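Local structure of cytoplasmic Protein STM1381 (Salmonella enterica subsp. enterica serovar Typhimurium, 3SOZ) at residues F61-A65 against I97-L103; L179-L185 against C215-D219. The protein is of unknown function but belongs to a family of putative class I glutamine amidotransferase-like proteins. All coordinates share one frame; numbering follows the deposited sequence.

Interaction 1. Residues F61-A65 against I97-L103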
ATOM      1  N   PHE A  61     -22.656   2.945 -15.539  1.00 66.11           N
ATOM      2  CA  PHE A  61     -21.857   1.984 -16.323  1.00 66.33           C
ATOM      3  C   PHE A  61     -22.679   0.847 -16.942  1.00 67.91           C
ATOM      4  O   PHE A  61     -23.362   0.144 -16.209  1.00 68.71           O
ATOM      5  CB  PHE A  61     -20.675   1.388 -15.552  1.00 64.75           C
ATOM      6  CG  PHE A  61     -19.752   0.596 -16.436  1.00 61.30           C
ATOM      7  CD1 PHE A  61     -18.872   1.238 -17.300  1.00 58.39           C
ATOM      8  CD2 PHE A  61     -19.795  -0.775 -16.453  1.00 59.24           C
ATOM      9  CE1 PHE A  61     -18.045   0.515 -18.153  1.00 57.97           C
ATOM     10  CE2 PHE A  61     -18.941  -1.524 -17.306  1.00 58.26           C
ATOM     11  CZ  PHE A  61     -18.079  -0.873 -18.156  1.00 57.21           C
ATOM     12  N   PRO A  62     -22.586   0.656 -18.284  1.00 69.14           N
ATOM     13  CA  PRO A  62     -23.258  -0.415 -19.034  1.00 69.94           C
ATOM     14  C   PRO A  62     -23.304  -1.718 -18.259  1.00 71.14           C
ATOM     15  O   PRO A  62     -22.288  -2.155 -17.737  1.00 70.98           O
ATOM     16  CB  PRO A  62     -22.386  -0.578 -20.286  1.00 69.52           C
ATOM     17  CG  PRO A  62     -21.490   0.671 -20.344  1.00 69.66           C
ATOM     18  CD  PRO A  62     -21.909   1.584 -19.211  1.00 69.46           C
ATOM     19  N   GLN A  63     -24.482  -2.325 -18.170  1.00 72.41           N
ATOM     20  CA  GLN A  63     -24.616  -3.540 -17.396  1.00 74.01           C
ATOM     21  C   GLN A  63     -24.981  -4.766 -18.247  1.00 74.12           C
ATOM     22  O   GLN A  63     -25.141  -5.870 -17.724  1.00 73.59           O
ATOM     23  CB  GLN A  63     -25.621  -3.336 -16.260  1.00 75.11           C
ATOM     24  CG  GLN A  63     -25.231  -2.285 -15.202  1.00 77.72           C
ATOM     25  CD  GLN A  63     -26.360  -2.021 -14.200  1.00 81.69           C
ATOM     26  OE1 GLN A  63     -27.543  -2.167 -14.522  1.00 83.03           O
ATOM     27  NE2 GLN A  63     -25.993  -1.622 -12.984  1.00 83.10           N
ATOM     28  N   THR A  64     -25.085  -4.587 -19.559  1.00 74.85           N
ATOM     29  CA  THR A  64     -25.359  -5.738 -20.438  1.00 75.91           C
ATOM     30  C   THR A  64     -24.343  -5.854 -21.571  1.00 76.62           C
ATOM     31  O   THR A  64     -23.756  -4.852 -21.993  1.00 76.58           O
ATOM     32  CB  THR A  64     -26.843  -5.781 -20.978  1.00 75.85           C
ATOM     33  OG1 THR A  64     -27.127  -4.638 -21.804  1.00 75.01           O
ATOM     34  CG2 THR A  64     -27.864  -5.865 -19.816  1.00 76.02           C
ATOM     35  N   ALA A  65     -24.144  -7.087 -22.042  1.00 77.54           N
ATOM     36  CA  ALA A  65     -23.207  -7.377 -23.131  1.00 78.60           C
ATOM     37  C   ALA A  65     -23.556  -6.630 -24.425  1.00 79.01           C
ATOM     38  O   ALA A  65     -22.674  -6.119 -25.131  1.00 78.97           O
ATOM     39  CB  ALA A  65     -23.126  -8.892 -23.381  1.00 78.73           C
ATOM     40  N   ILE A  97     -25.006  -5.007  -8.561  1.00 71.32           N
ATOM     41  CA  ILE A  97     -24.877  -4.721  -9.983  1.00 71.30           C
ATOM     42  C   ILE A  97     -23.854  -5.719 -10.505  1.00 70.71           C
ATOM     43  O   ILE A  97     -23.148  -6.320  -9.702  1.00 71.05           O
ATOM     44  CB  ILE A  97     -24.433  -3.235 -10.282  1.00 71.89           C
ATOM     45  CG1 ILE A  97     -22.912  -3.106 -10.289  1.00 73.08           C
ATOM     46  CG2 ILE A  97     -25.049  -2.210  -9.319  1.00 71.39           C
ATOM     47  CD1 ILE A  97     -22.397  -2.389 -11.524  1.00 76.43           C
ATOM     48  N   PRO A  98     -23.774  -5.925 -11.836  1.00 70.11           N
ATOM     49  CA  PRO A  98     -22.775  -6.912 -12.321  1.00 69.14           C
ATOM     50  C   PRO A  98     -21.326  -6.382 -12.381  1.00 68.17           C
ATOM     51  O   PRO A  98     -21.101  -5.168 -12.638  1.00 68.53           O
ATOM     52  CB  PRO A  98     -23.282  -7.270 -13.733  1.00 69.43           C
ATOM     53  CG  PRO A  98     -24.743  -6.785 -13.758  1.00 70.30           C
ATOM     54  CD  PRO A  98     -24.710  -5.533 -12.907  1.00 70.19           C
ATOM     55  N   ASP A  99     -20.362  -7.284 -12.134  1.00 66.21           N
ATOM     56  CA  ASP A  99     -18.925  -6.985 -12.233  1.00 63.92           C
ATOM     57  C   ASP A  99     -18.577  -6.378 -13.584  1.00 62.50           C
ATOM     58  O   ASP A  99     -18.508  -7.091 -14.567  1.00 63.34           O
ATOM     59  CB  ASP A  99     -18.123  -8.271 -11.987  1.00 63.95           C
ATOM     60  CG  ASP A  99     -16.608  -8.090 -12.171  1.00 64.35           C
ATOM     61  OD1 ASP A  99     -16.178  -7.108 -12.832  1.00 62.73           O
ATOM     62  OD2 ASP A  99     -15.841  -8.944 -11.653  1.00 62.23           O
ATOM     63  N   ALA A 100     -18.368  -5.062 -13.623  1.00 61.43           N
ATOM     64  CA  ALA A 100     -18.000  -4.276 -14.845  1.00 60.26           C
ATOM     65  C   ALA A 100     -16.781  -4.783 -15.604  1.00 60.02           C
ATOM     66  O   ALA A 100     -16.612  -4.500 -16.797  1.00 59.93           O
ATOM     67  CB  ALA A 100     -17.775  -2.826 -14.485  1.00 59.41           C
ATOM     68  N   LEU A 101     -15.920  -5.508 -14.898  1.00 59.95           N
ATOM     69  CA  LEU A 101     -14.672  -6.005 -15.446  1.00 59.96           C
ATOM     70  C   LEU A 101     -14.914  -7.376 -16.074  1.00 60.58           C
ATOM     71  O   LEU A 101     -14.198  -7.768 -17.012  1.00 60.33           O
ATOM     72  CB  LEU A 101     -13.607  -6.072 -14.343  1.00 59.22           C
ATOM     73  CG  LEU A 101     -12.512  -5.001 -14.134  1.00 59.67           C
ATOM     74  CD1 LEU A 101     -12.741  -3.634 -14.805  1.00 58.34           C
ATOM     75  CD2 LEU A 101     -12.181  -4.820 -12.657  1.00 57.87           C
ATOM     76  N   GLN A 102     -15.906  -8.110 -15.551  1.00 60.67           N
ATOM     77  CA  GLN A 102     -16.384  -9.305 -16.220  1.00 61.20           C
ATOM     78  C   GLN A 102     -16.949  -8.824 -17.536  1.00 61.24           C
ATOM     79  O   GLN A 102     -16.644  -9.394 -18.574  1.00 61.07           O
ATOM     80  CB  GLN A 102     -17.479 -10.040 -15.432  1.00 61.84           C
ATOM     81  CG  GLN A 102     -17.075 -11.362 -14.789  1.00 62.90           C
ATOM     82  CD  GLN A 102     -16.248 -12.243 -15.695  1.00 63.25           C
ATOM     83  OE1 GLN A 102     -15.530 -13.114 -15.217  1.00 64.40           O
ATOM     84  NE2 GLN A 102     -16.330 -12.021 -16.994  1.00 63.03           N
ATOM     85  N   LEU A 103     -17.744  -7.755 -17.493  1.00 60.85           N
ATOM     86  CA  LEU A 103     -18.290  -7.195 -18.716  1.00 61.79           C
ATOM     87  C   LEU A 103     -17.255  -6.918 -19.784  1.00 61.91           C
ATOM     88  O   LEU A 103     -17.477  -7.255 -20.943  1.00 62.25           O
ATOM     89  CB  LEU A 103     -19.122  -5.935 -18.455  1.00 61.95           C
ATOM     90  CG  LEU A 103     -20.580  -6.265 -18.128  1.00 63.95           C
ATOM     91  CD1 LEU A 103     -21.271  -5.240 -17.179  1.00 63.90           C
ATOM     92  CD2 LEU A 103     -21.364  -6.493 -19.439  1.00 66.86           C
TER

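Interaction 2. Residues L179-L185 against C215-D219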
ATOM      1  N   LEU A 179      10.469   9.056 -22.245  1.00 50.41           N
ATOM      2  CA  LEU A 179       9.323   9.056 -21.336  1.00 48.96           C
ATOM      3  C   LEU A 179       9.901   9.165 -19.926  1.00 48.43           C
ATOM      4  O   LEU A 179      11.030   8.721 -19.717  1.00 48.42           O
ATOM      5  CB  LEU A 179       8.504   7.771 -21.516  1.00 48.17           C
ATOM      6  CG  LEU A 179       7.851   7.567 -22.893  1.00 46.82           C
ATOM      7  CD1 LEU A 179       7.509   6.129 -23.078  1.00 46.32           C
ATOM      8  CD2 LEU A 179       6.615   8.400 -23.116  1.00 45.79           C
ATOM      9  N   LEU A 180       9.132   9.725 -18.979  1.00 47.34           N
ATOM     10  CA  LEU A 180       9.589   9.931 -17.609  1.00 46.46           C
ATOM     11  C   LEU A 180       9.233   8.835 -16.585  1.00 46.41           C
ATOM     12  O   LEU A 180       9.598   8.940 -15.388  1.00 46.30           O
ATOM     13  CB  LEU A 180       9.156  11.290 -17.110  1.00 46.45           C
ATOM     14  CG  LEU A 180       9.606  12.467 -17.968  1.00 47.75           C
ATOM     15  CD1 LEU A 180       9.280  13.770 -17.272  1.00 49.18           C
ATOM     16  CD2 LEU A 180      11.081  12.361 -18.139  1.00 48.22           C
ATOM     17  N   GLY A 181       8.552   7.784 -17.039  1.00 45.22           N
ATOM     18  CA  GLY A 181       8.357   6.620 -16.205  1.00 45.38           C
ATOM     19  C   GLY A 181       7.422   5.640 -16.888  1.00 46.22           C
ATOM     20  O   GLY A 181       6.885   5.935 -17.958  1.00 46.57           O
ATOM     21  N   TYR A 182       7.239   4.463 -16.291  1.00 45.89           N
ATOM     22  CA  TYR A 182       6.333   3.479 -16.835  1.00 46.30           C
ATOM     23  C   TYR A 182       5.999   2.481 -15.736  1.00 47.55           C
ATOM     24  O   TYR A 182       6.657   2.425 -14.692  1.00 47.12           O
ATOM     25  CB  TYR A 182       6.974   2.724 -18.048  1.00 46.56           C
ATOM     26  CG  TYR A 182       8.251   1.969 -17.684  1.00 43.01           C
ATOM     27  CD1 TYR A 182       9.461   2.618 -17.645  1.00 41.84           C
ATOM     28  CD2 TYR A 182       8.229   0.640 -17.334  1.00 42.44           C
ATOM     29  CE1 TYR A 182      10.611   1.986 -17.297  1.00 39.12           C
ATOM     30  CE2 TYR A 182       9.402  -0.006 -16.960  1.00 43.35           C
ATOM     31  CZ  TYR A 182      10.587   0.710 -16.940  1.00 41.71           C
ATOM     32  OH  TYR A 182      11.784   0.131 -16.576  1.00 45.64           O
ATOM     33  N   ASN A 183       4.978   1.679 -16.009  1.00 48.71           N
ATOM     34  CA  ASN A 183       4.653   0.536 -15.198  1.00 50.01           C
ATOM     35  C   ASN A 183       5.504  -0.660 -15.619  1.00 51.23           C
ATOM     36  O   ASN A 183       5.604  -0.991 -16.789  1.00 51.53           O
ATOM     37  CB  ASN A 183       3.172   0.218 -15.356  1.00 49.61           C
ATOM     38  CG  ASN A 183       2.267   1.246 -14.700  1.00 50.02           C
ATOM     39  OD1 ASN A 183       1.658   2.094 -15.366  1.00 47.73           O
ATOM     40  ND2 ASN A 183       2.151   1.155 -13.377  1.00 52.14           N
ATOM     41  N   LYS A 184       6.111  -1.320 -14.647  1.00 53.18           N
ATOM     42  CA  LYS A 184       7.002  -2.408 -14.914  1.00 53.96           C
ATOM     43  C   LYS A 184       6.120  -3.612 -15.012  1.00 55.23           C
ATOM     44  O   LYS A 184       5.378  -3.891 -14.068  1.00 54.84           O
ATOM     45  CB  LYS A 184       7.971  -2.595 -13.766  1.00 54.25           C
ATOM     46  CG  LYS A 184       8.906  -3.761 -13.944  1.00 54.33           C
ATOM     47  CD  LYS A 184       9.932  -3.827 -12.830  1.00 57.26           C
ATOM     48  CE  LYS A 184      10.833  -5.067 -13.011  1.00 58.49           C
ATOM     49  NZ  LYS A 184      12.049  -4.951 -12.153  1.00 59.52           N
ATOM     50  N   LEU A 185       6.231  -4.296 -16.163  1.00 56.31           N
ATOM     51  CA  LEU A 185       5.510  -5.505 -16.510  1.00 57.40           C
ATOM     52  C   LEU A 185       6.440  -6.598 -17.056  1.00 59.05           C
ATOM     53  O   LEU A 185       7.637  -6.400 -17.312  1.00 59.20           O
ATOM     54  CB  LEU A 185       4.448  -5.195 -17.559  1.00 57.30           C
ATOM     55  CG  LEU A 185       3.489  -4.091 -17.123  1.00 56.54           C
ATOM     56  CD1 LEU A 185       2.857  -3.440 -18.288  1.00 55.96           C
ATOM     57  CD2 LEU A 185       2.460  -4.666 -16.235  1.00 54.10           C
ATOM     58  N   CYS A 215      -1.307  -3.489 -24.169  1.00 60.77           N
ATOM     59  CA  CYS A 215      -0.814  -2.767 -23.018  1.00 59.75           C
ATOM     60  C   CYS A 215       0.303  -1.846 -23.429  1.00 58.74           C
ATOM     61  O   CYS A 215       1.264  -2.259 -24.075  1.00 58.57           O
ATOM     62  CB  CYS A 215      -0.262  -3.730 -22.008  1.00 59.42           C
ATOM     63  SG  CYS A 215      -1.556  -4.688 -21.304  1.00 64.97           S
ATOM     64  N   PHE A 216       0.168  -0.589 -23.049  1.00 57.25           N
ATOM     65  CA  PHE A 216       1.212   0.380 -23.235  1.00 56.31           C
ATOM     66  C   PHE A 216       1.646   0.796 -21.829  1.00 55.59           C
ATOM     67  O   PHE A 216       0.815   1.234 -21.030  1.00 56.05           O
ATOM     68  CB  PHE A 216       0.695   1.565 -24.077  1.00 56.39           C
ATOM     69  CG  PHE A 216       1.703   2.639 -24.262  1.00 56.59           C
ATOM     70  CD1 PHE A 216       2.725   2.496 -25.195  1.00 56.43           C
ATOM     71  CD2 PHE A 216       1.690   3.765 -23.449  1.00 55.23           C
ATOM     72  CE1 PHE A 216       3.698   3.485 -25.328  1.00 55.91           C
ATOM     73  CE2 PHE A 216       2.654   4.750 -23.585  1.00 54.06           C
ATOM     74  CZ  PHE A 216       3.654   4.611 -24.518  1.00 54.77           C
ATOM     75  N   ALA A 217       2.932   0.645 -21.525  1.00 54.68           N
ATOM     76  CA  ALA A 217       3.415   0.678 -20.127  1.00 54.14           C
ATOM     77  C   ALA A 217       3.639   2.062 -19.545  1.00 53.86           C
ATOM     78  O   ALA A 217       4.082   2.176 -18.400  1.00 54.16           O
ATOM     79  CB  ALA A 217       4.672  -0.144 -19.955  1.00 53.96           C
ATOM     80  N   SER A 218       3.338   3.099 -20.319  1.00 53.10           N
ATOM     81  CA  SER A 218       3.607   4.460 -19.898  1.00 52.75           C
ATOM     82  C   SER A 218       2.324   5.223 -20.053  1.00 52.59           C
ATOM     83  O   SER A 218       1.275   4.625 -20.223  1.00 53.22           O
ATOM     84  CB  SER A 218       4.718   5.095 -20.728  1.00 53.02           C
ATOM     85  OG  SER A 218       5.169   6.313 -20.161  1.00 51.95           O
ATOM     86  N   ASP A 219       2.397   6.531 -19.967  1.00 52.01           N
ATOM     87  CA  ASP A 219       1.211   7.338 -19.886  1.00 52.54           C
ATOM     88  C   ASP A 219       1.142   8.080 -21.203  1.00 52.92           C
ATOM     89  O   ASP A 219       2.151   8.495 -21.754  1.00 53.17           O
ATOM     90  CB  ASP A 219       1.346   8.333 -18.728  1.00 52.36           C
ATOM     91  CG  ASP A 219       0.000   8.903 -18.243  1.00 52.99           C
ATOM     92  OD1 ASP A 219      -0.925   9.200 -19.019  1.00 51.50           O
ATOM     93  OD2 ASP A 219      -0.120   9.104 -17.030  1.00 55.73           O
TER

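Interaction 1. Residues F61-A65 against I97-L103
The loop joining helix 56-59 to helix 65-69 packs through Phe61, Pro62 and Gln63 against the first turn of helix 100-109 and the Ile97-Pro98 lead-in before it. Phe61 swings its CG away from its own backbone N (chi1 -170°), which carries the ring toward the helix; there CE2 lies 3.3 Å from CB of Ala100, the methyl group meeting the ring obliquely. Pro62 covers one face of this ring with CG, over its centre.

Leu103, at the end of the first turn, fits its forked end against the loop backbone. Its CD1 lies 3.3 Å from Pro62 O and 3.8 Å from Gln63 CA, while CD2 reaches Thr64 C at 3.7 Å. CD1 thus rests against the Pro62 carbonyl and the start of Gln63, and CD2 farther along, at the Thr64-Ala65 peptide, as the chain runs toward helix 65-69.

Gln63 extends across the lead-in, crossing both Ile97 and Pro98 at about a right angle. With chi1 at -63° and an extended chain beyond, its CG passes 4.0 Å from CD of Pro98, and its NE2 arrives 3.5 Å from CB of Ile97. The amide end meets aliphatic carbon there, so this part of the interface is held by van der Waals contact.

Asp99 is the N-cap of the helix that presents Ala100 and Leu103: OD1 accepts from Leu101 N at 2.6 Å and from Gln102 N at 2.9 Å, the latter approaching from above the carboxylate plane.

Gln87 touches Phe61, Ile97 and Ala100, and Phe84 of helix 81-85 also packs on Ala100. Leu68 of helix 65-69 meets both Pro62 and Leu103, and Pro155 of a second subunit rests on Ile97.

Interaction 2. Residues L179-L185 against C215-D219
Two hydrogen bonds, one backbone to backbone and one side chain to backbone, join the chain leaving strand 211-216 to strand 175-187 just past its corner at Leu180. Asn183 N donates to Ala217 O at 2.6 Å with an N-H...O angle of 157°. Ser218 OG donates to Gly181 O at 2.8 Å, so that a side-chain hydroxyl makes the second link. Placing OG anti to the backbone N of Ser218 (chi1 -168°) brings it to that carbonyl, nearly in line with the C=O bond.

Leu179, before the corner, flanks the Ser218 hydroxyl, with CD1 3.7 Å from OG, and also comes to the Phe216 ring, 4.4 Å from CZ. The Ala217 methyl lies against Asn183 O, 3.4 Å from CB, and between Tyr182 CB and Leu185 CD1, each 4.1 Å from it.

The polar groups of Tyr182 and Asn183 find partners outside the two segments: Tyr182 OH bonds to Asp200, and Asn183 OD1 accepts from Gly119 N. Backbone bonds from Tyr182 to Val152 join the strand to 151-154, Leu202 of strand 200-208 packs on Ala217 and Ser218, and Phe229 of helix 227-230 touches Leu179 and Phe216.

Overall arrangement
Interactions 1 and 2 follow one another along the chain and lie on opposite sides of its centre, their own centres about 27 Å apart and their nearest atoms about 13 Å apart. Interaction 1 is a partly buried van der Waals seam between a loop and a helix start, whereas interaction 2 is fully buried and is tied by hydrogen bonds at the large mixed sheet. Both lie within the range assigned to a putative glutamine amidotransferase family, which spans nearly the whole chain. Within segment 215-219, Asp219 OD2 is hydrogen-bonded to a glycerol, probably from the crystallisation liquor. Other subunits also approach: a second at 97-103, and a third through Met94, which packs on Leu180.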